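Local structure of beta-galactosidase (Trichoderma reesei, 3OG2) at residues Asp605-Ile617 with Leu638-Pro650. The protein probably hydrolyses terminal non-reducing beta-D-galactose residues in beta-D-galactosides, as a glycoside hydrolase of family 35. Numbering follows the deposited sequence.
With NAG (2-acetamido-2-deoxy-beta-D-glucopyranose), chain B.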
loop_
_atom_site.group_PDB
_atom_site.type_symbol
_atom_site.label_atom_id
_atom_site.label_comp_id
_atom_site.label_asym_id
_atom_site.label_seq_id
_atom_site.Cartn_x
_atom_site.Cartn_y
_atom_site.Cartn_z
ATOM N N ASP A 605 -2.441 19.534 -9.882
ATOM C CA ASP A 605 -1.185 19.762 -9.179
ATOM C C ASP A 605 -0.060 19.909 -10.207
ATOM O O ASP A 605 -0.081 19.267 -11.252
ATOM C CB ASP A 605 -0.801 18.629 -8.227
ATOM C CG ASP A 605 -1.711 18.552 -7.016
ATOM O OD1 ASP A 605 -2.885 18.960 -7.060
ATOM O OD2 ASP A 605 -1.222 18.044 -5.933
ATOM N N PHE A 606 0.892 20.768 -9.870
ATOM C CA PHE A 606 2.020 21.030 -10.723
ATOM C C PHE A 606 3.337 20.911 -9.947
ATOM O O PHE A 606 3.539 21.563 -8.921
ATOM C CB PHE A 606 1.943 22.468 -11.267
ATOM C CG PHE A 606 0.653 22.701 -12.019
ATOM C CD1 PHE A 606 0.518 22.247 -13.333
ATOM C CD2 PHE A 606 -0.398 23.385 -11.408
ATOM C CE1 PHE A 606 -0.648 22.458 -14.054
ATOM C CE2 PHE A 606 -1.571 23.592 -12.141
ATOM C CZ PHE A 606 -1.706 23.135 -13.442
ATOM N N ASN A 607 4.241 20.045 -10.406
ATOM C CA ASN A 607 5.538 19.948 -9.720
ATOM C C ASN A 607 6.634 20.615 -10.566
ATOM O O ASN A 607 7.742 20.835 -10.030
ATOM C CB ASN A 607 5.944 18.521 -9.379
ATOM C CG ASN A 607 6.274 17.681 -10.613
ATOM O OD1 ASN A 607 5.764 17.931 -11.708
ATOM N ND2 ASN A 607 7.148 16.697 -10.405
ATOM N N VAL A 608 6.323 20.941 -11.810
ATOM C CA VAL A 608 7.234 21.629 -12.705
ATOM C C VAL A 608 6.356 22.547 -13.545
ATOM O O VAL A 608 5.132 22.401 -13.685
ATOM C CB VAL A 608 8.019 20.699 -13.628
ATOM C CG1 VAL A 608 8.913 19.813 -12.814
ATOM C CG2 VAL A 608 7.079 19.898 -14.531
ATOM N N THR A 609 6.966 23.542 -14.194
ATOM C CA THR A 609 6.098 24.387 -15.038
ATOM C C THR A 609 5.707 23.575 -16.260
ATOM O O THR A 609 6.396 22.696 -16.794
ATOM C CB THR A 609 6.778 25.706 -15.358
ATOM O OG1 THR A 609 7.934 25.310 -16.052
ATOM C CG2 THR A 609 7.165 26.410 -14.071
ATOM N N THR A 610 4.498 23.865 -16.761
ATOM C CA THR A 610 3.920 23.222 -17.937
ATOM C C THR A 610 2.743 24.047 -18.407
ATOM O O THR A 610 2.073 24.607 -17.542
ATOM C CB THR A 610 3.479 21.789 -17.583
ATOM O OG1 THR A 610 2.849 21.192 -18.722
ATOM C CG2 THR A 610 2.459 21.795 -16.436
ATOM N N PRO A 611 2.440 24.065 -19.686
ATOM C CA PRO A 611 1.137 24.529 -20.118
ATOM C C PRO A 611 0.115 23.448 -19.838
ATOM O O PRO A 611 0.439 22.302 -19.506
ATOM C CB PRO A 611 1.251 24.710 -21.647
ATOM C CG PRO A 611 2.495 23.984 -22.023
ATOM C CD PRO A 611 3.292 23.648 -20.825
ATOM N N LEU A 612 -1.142 23.785 -19.979
ATOM C CA LEU A 612 -2.234 22.811 -19.953
ATOM C C LEU A 612 -2.976 22.966 -21.273
ATOM O O LEU A 612 -3.365 24.075 -21.616
ATOM C CB LEU A 612 -3.273 23.068 -18.860
ATOM C CG LEU A 612 -2.973 22.704 -17.439
ATOM C CD1 LEU A 612 -4.229 22.960 -16.613
ATOM C CD2 LEU A 612 -2.472 21.255 -17.333
ATOM N N GLU A 613 -3.191 21.842 -21.948
ATOM C CA GLU A 613 -3.980 21.826 -23.169
ATOM C C GLU A 613 -5.257 21.025 -22.896
ATOM O O GLU A 613 -5.192 19.911 -22.416
ATOM C CB GLU A 613 -3.203 21.210 -24.319
ATOM C CG GLU A 613 -4.008 21.074 -25.619
ATOM C CD GLU A 613 -3.171 20.322 -26.649
ATOM O OE1 GLU A 613 -2.516 19.281 -26.336
ATOM O OE2 GLU A 613 -3.141 20.709 -27.850
ATOM N N ILE A 614 -6.381 21.649 -23.140
ATOM C CA ILE A 614 -7.691 21.056 -22.852
ATOM C C ILE A 614 -8.354 20.649 -24.145
ATOM O O ILE A 614 -8.511 21.504 -25.024
ATOM C CB ILE A 614 -8.593 22.076 -22.140
ATOM C CG1 ILE A 614 -7.824 22.882 -21.124
ATOM C CG2 ILE A 614 -9.783 21.354 -21.526
ATOM C CD1 ILE A 614 -7.429 22.232 -19.875
ATOM N N ILE A 615 -8.677 19.383 -24.247
ATOM C CA ILE A 615 -9.230 18.821 -25.492
ATOM C C ILE A 615 -10.621 18.316 -25.239
ATOM O O ILE A 615 -10.813 17.511 -24.297
ATOM C CB ILE A 615 -8.285 17.707 -25.995
ATOM C CG1 ILE A 615 -6.880 18.262 -26.308
ATOM C CG2 ILE A 615 -8.864 16.958 -27.187
ATOM C CD1 ILE A 615 -5.799 17.181 -26.343
ATOM N N GLY A 616 -11.590 18.774 -26.010
ATOM C CA GLY A 616 -12.975 18.342 -25.819
ATOM C C GLY A 616 -13.728 19.280 -24.929
ATOM O O GLY A 616 -14.225 18.907 -23.874
ATOM N N ILE A 617 -13.839 20.540 -25.294
ATOM C CA ILE A 617 -14.557 21.516 -24.484
ATOM C C ILE A 617 -16.064 21.279 -24.504
ATOM O O ILE A 617 -16.578 21.249 -25.607
ATOM C CB ILE A 617 -14.229 22.921 -25.070
ATOM C CG1 ILE A 617 -12.720 23.157 -25.257
ATOM C CG2 ILE A 617 -14.918 23.952 -24.194
ATOM C CD1 ILE A 617 -11.923 22.882 -24.037
ATOM N N LEU A 638 -8.405 23.400 -34.021
ATOM C CA LEU A 638 -9.237 22.244 -33.684
ATOM C C LEU A 638 -10.137 22.542 -32.499
ATOM O O LEU A 638 -10.905 21.680 -32.031
ATOM C CB LEU A 638 -8.325 21.041 -33.366
ATOM C CG LEU A 638 -7.502 20.535 -34.572
ATOM C CD1 LEU A 638 -6.640 19.365 -34.148
ATOM C CD2 LEU A 638 -8.439 20.196 -35.693
ATOM N N GLY A 639 -10.029 23.729 -31.902
ATOM C CA GLY A 639 -10.912 24.109 -30.780
ATOM C C GLY A 639 -10.342 23.639 -29.449
ATOM O O GLY A 639 -11.089 23.618 -28.460
ATOM N N ASP A 640 -9.062 23.255 -29.372
ATOM C CA ASP A 640 -8.480 22.920 -28.058
ATOM C C ASP A 640 -8.050 24.222 -27.388
ATOM O O ASP A 640 -7.760 25.221 -28.065
ATOM C CB ASP A 640 -7.291 21.989 -28.248
ATOM C CG ASP A 640 -7.681 20.708 -28.943
ATOM O OD1 ASP A 640 -8.827 20.251 -28.747
ATOM O OD2 ASP A 640 -6.894 20.078 -29.653
ATOM N N TRP A 641 -8.007 24.212 -26.088
ATOM C CA TRP A 641 -7.591 25.392 -25.344
ATOM C C TRP A 641 -6.181 25.192 -24.815
ATOM O O TRP A 641 -5.909 24.140 -24.209
ATOM C CB TRP A 641 -8.526 25.643 -24.193
ATOM C CG TRP A 641 -9.894 26.098 -24.581
ATOM C CD1 TRP A 641 -10.393 26.309 -25.826
ATOM C CD2 TRP A 641 -10.932 26.388 -23.646
ATOM N NE1 TRP A 641 -11.695 26.718 -25.701
ATOM C CE2 TRP A 641 -12.074 26.783 -24.398
ATOM C CE3 TRP A 641 -11.005 26.333 -22.238
ATOM C CZ2 TRP A 641 -13.278 27.142 -23.771
ATOM C CZ3 TRP A 641 -12.224 26.702 -21.649
ATOM C CH2 TRP A 641 -13.314 27.088 -22.399
ATOM N N ILE A 642 -5.302 26.183 -24.975
ATOM C CA ILE A 642 -3.954 26.067 -24.409
ATOM C C ILE A 642 -3.809 27.198 -23.391
ATOM O O ILE A 642 -3.882 28.390 -23.747
ATOM C CB ILE A 642 -2.852 26.126 -25.455
ATOM C CG1 ILE A 642 -3.072 25.018 -26.503
ATOM C CG2 ILE A 642 -1.491 25.976 -24.789
ATOM C CD1 ILE A 642 -3.163 25.658 -27.870
ATOM N N ALA A 643 -3.618 26.790 -22.161
ATOM C CA ALA A 643 -3.560 27.736 -21.036
ATOM C C ALA A 643 -2.215 27.661 -20.326
ATOM O O ALA A 643 -1.504 26.639 -20.402
ATOM C CB ALA A 643 -4.742 27.471 -20.116
ATOM N N HIS A 644 -1.909 28.746 -19.627
ATOM C CA HIS A 644 -0.608 28.845 -18.959
ATOM C C HIS A 644 -0.814 29.259 -17.517
ATOM O O HIS A 644 -0.548 30.418 -17.167
ATOM C CB HIS A 644 0.261 29.903 -19.698
ATOM C CG HIS A 644 0.411 29.508 -21.135
ATOM N ND1 HIS A 644 1.364 28.574 -21.540
ATOM C CD2 HIS A 644 -0.258 29.834 -22.257
ATOM C CE1 HIS A 644 1.285 28.366 -22.840
ATOM N NE2 HIS A 644 0.308 29.132 -23.300
ATOM N N PRO A 645 -1.328 28.372 -16.685
ATOM C CA PRO A 645 -1.531 28.728 -15.274
ATOM C C PRO A 645 -0.213 29.134 -14.631
ATOM O O PRO A 645 0.903 28.668 -14.940
ATOM C CB PRO A 645 -2.074 27.447 -14.637
ATOM C CG PRO A 645 -1.750 26.363 -15.603
ATOM C CD PRO A 645 -1.676 26.973 -16.978
ATOM N N ALA A 646 -0.340 30.029 -13.650
ATOM C CA ALA A 646 0.797 30.448 -12.831
ATOM C C ALA A 646 1.329 29.236 -12.097
ATOM O O ALA A 646 0.558 28.495 -11.482
ATOM C CB ALA A 646 0.382 31.521 -11.821
ATOM N N ILE A 647 2.615 28.998 -12.187
ATOM C CA ILE A 647 3.273 27.929 -11.436
ATOM C C ILE A 647 4.570 28.483 -10.867
ATOM O O ILE A 647 5.522 28.671 -11.607
ATOM C CB ILE A 647 3.549 26.676 -12.307
ATOM C CG1 ILE A 647 2.253 26.143 -12.932
ATOM C CG2 ILE A 647 4.332 25.618 -11.523
ATOM C CD1 ILE A 647 2.512 25.222 -14.096
ATOM N N GLU A 648 4.593 28.781 -9.594
ATOM C CA GLU A 648 5.830 29.176 -8.928
ATOM C C GLU A 648 6.198 28.026 -8.001
ATOM O O GLU A 648 5.338 27.602 -7.200
ATOM C CB GLU A 648 5.579 30.442 -8.135
ATOM C CG GLU A 648 4.958 31.560 -8.982
ATOM C CD GLU A 648 6.099 32.512 -9.328
ATOM O OE1 GLU A 648 6.035 33.704 -8.953
ATOM O OE2 GLU A 648 7.011 31.925 -9.962
ATOM N N ILE A 649 7.412 27.504 -8.093
ATOM C CA ILE A 649 7.863 26.458 -7.150
ATOM C C ILE A 649 8.864 27.132 -6.214
ATOM O O ILE A 649 9.963 27.527 -6.658
ATOM C CB ILE A 649 8.483 25.274 -7.904
ATOM C CG1 ILE A 649 7.530 24.694 -8.966
ATOM C CG2 ILE A 649 9.006 24.178 -6.966
ATOM C CD1 ILE A 649 6.220 24.158 -8.419
ATOM N N PRO A 650 8.511 27.374 -4.959
ATOM C CA PRO A 650 9.389 28.175 -4.093
ATOM C C PRO A 650 10.502 27.332 -3.510
ATOM O O PRO A 650 10.407 26.113 -3.488
ATOM C CB PRO A 650 8.440 28.634 -2.978
ATOM C CG PRO A 650 7.455 27.479 -2.878
ATOM C CD PRO A 650 7.241 26.977 -4.288
HETATM C C1 NAG B . 7.648 15.978 -11.525
HETATM C C2 NAG B . 9.008 15.350 -11.102
HETATM C C3 NAG B . 9.564 14.495 -12.236
HETATM C C4 NAG B . 8.494 13.404 -12.591
HETATM C C5 NAG B . 7.146 14.107 -12.891
HETATM C C6 NAG B . 6.036 13.069 -13.048
HETATM C C7 NAG B . 10.184 16.941 -9.663
HETATM C C8 NAG B . 11.194 18.044 -9.614
HETATM N N2 NAG B . 9.946 16.426 -10.875
HETATM O O3 NAG B . 10.720 13.816 -11.719
HETATM O O4 NAG B . 8.908 12.803 -13.815
HETATM O O5 NAG B . 6.783 14.855 -11.731
HETATM O O6 NAG B . 4.894 13.746 -13.564
HETATM O O7 NAG B . 9.506 16.590 -8.681
HETATM O O HOH W 1 1.724 27.324 -17.231
HETATM O O HOH W 2 -11.813 20.820 -27.964
#
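The Ile-617 side chain comes over one face of the Trp-641 indole, the two crossing at about a right angle, with CG1 3.8 Å from the centroid of the five-membered ring and 11° off the ring normal, a CH-pi contact just past the end of a short antiparallel ladder. CD1 covers the middle of the ring system, while CG2, anti to the backbone N, reaches CZ2 at the benzene end. The pairing behind it illustrates how a brief strand pair is extended by side chains and water. Four backbone hydrogen bonds join Leu-612 to Ala-643 and Ile-614 to Trp-641, the straightest running from Ala-643 N to Leu-612 O (2.8 Å, 178°). Between them, the non-hydrogen-bonded pair Glu-613 and Ile-642 point the same way, with Glu-613 CG beside Ile-642 CG1. With an alanine at Trp-641 the ladder could persist, but Ile-617 would probably lose the surface it packs on and Tyr-633 its stacking partner. Beyond the Ile-614 and Trp-641 pair, water 2 accepts from Gly-616 N and donates to Gly-639 O and Asp-640 OD1. At the other end the segments diverge, and water 1 bridges Thr-610 O and Pro-645 O, 2.8 Å from each. There Ile-647 CD1 sits over one face of Phe-606, 4.0 Å from the ring centroid, and Pro-645 CG meets Phe-606 CZ. Glu-613 OE2 and Asp-640 OD2 lie 4.2 Å apart, a closeness probably eased by Arg-537 salt-bridged to Glu-613 OE1, Lys-480 to Asp-640 OD1, and Tyr-548 OH hydrogen-bonded to Asp-640 OD2. Asn-607, in the adjoining loop, carries an N-linked NAG through ND2. In the mixed sheet, strand 612-615 lies between 583-585 and 641-643, the latter flanked by 629-635, whose Tyr-633 stacks on Trp-641; Val-626 of strand 623-626 touches both Phe-606 and Leu-612.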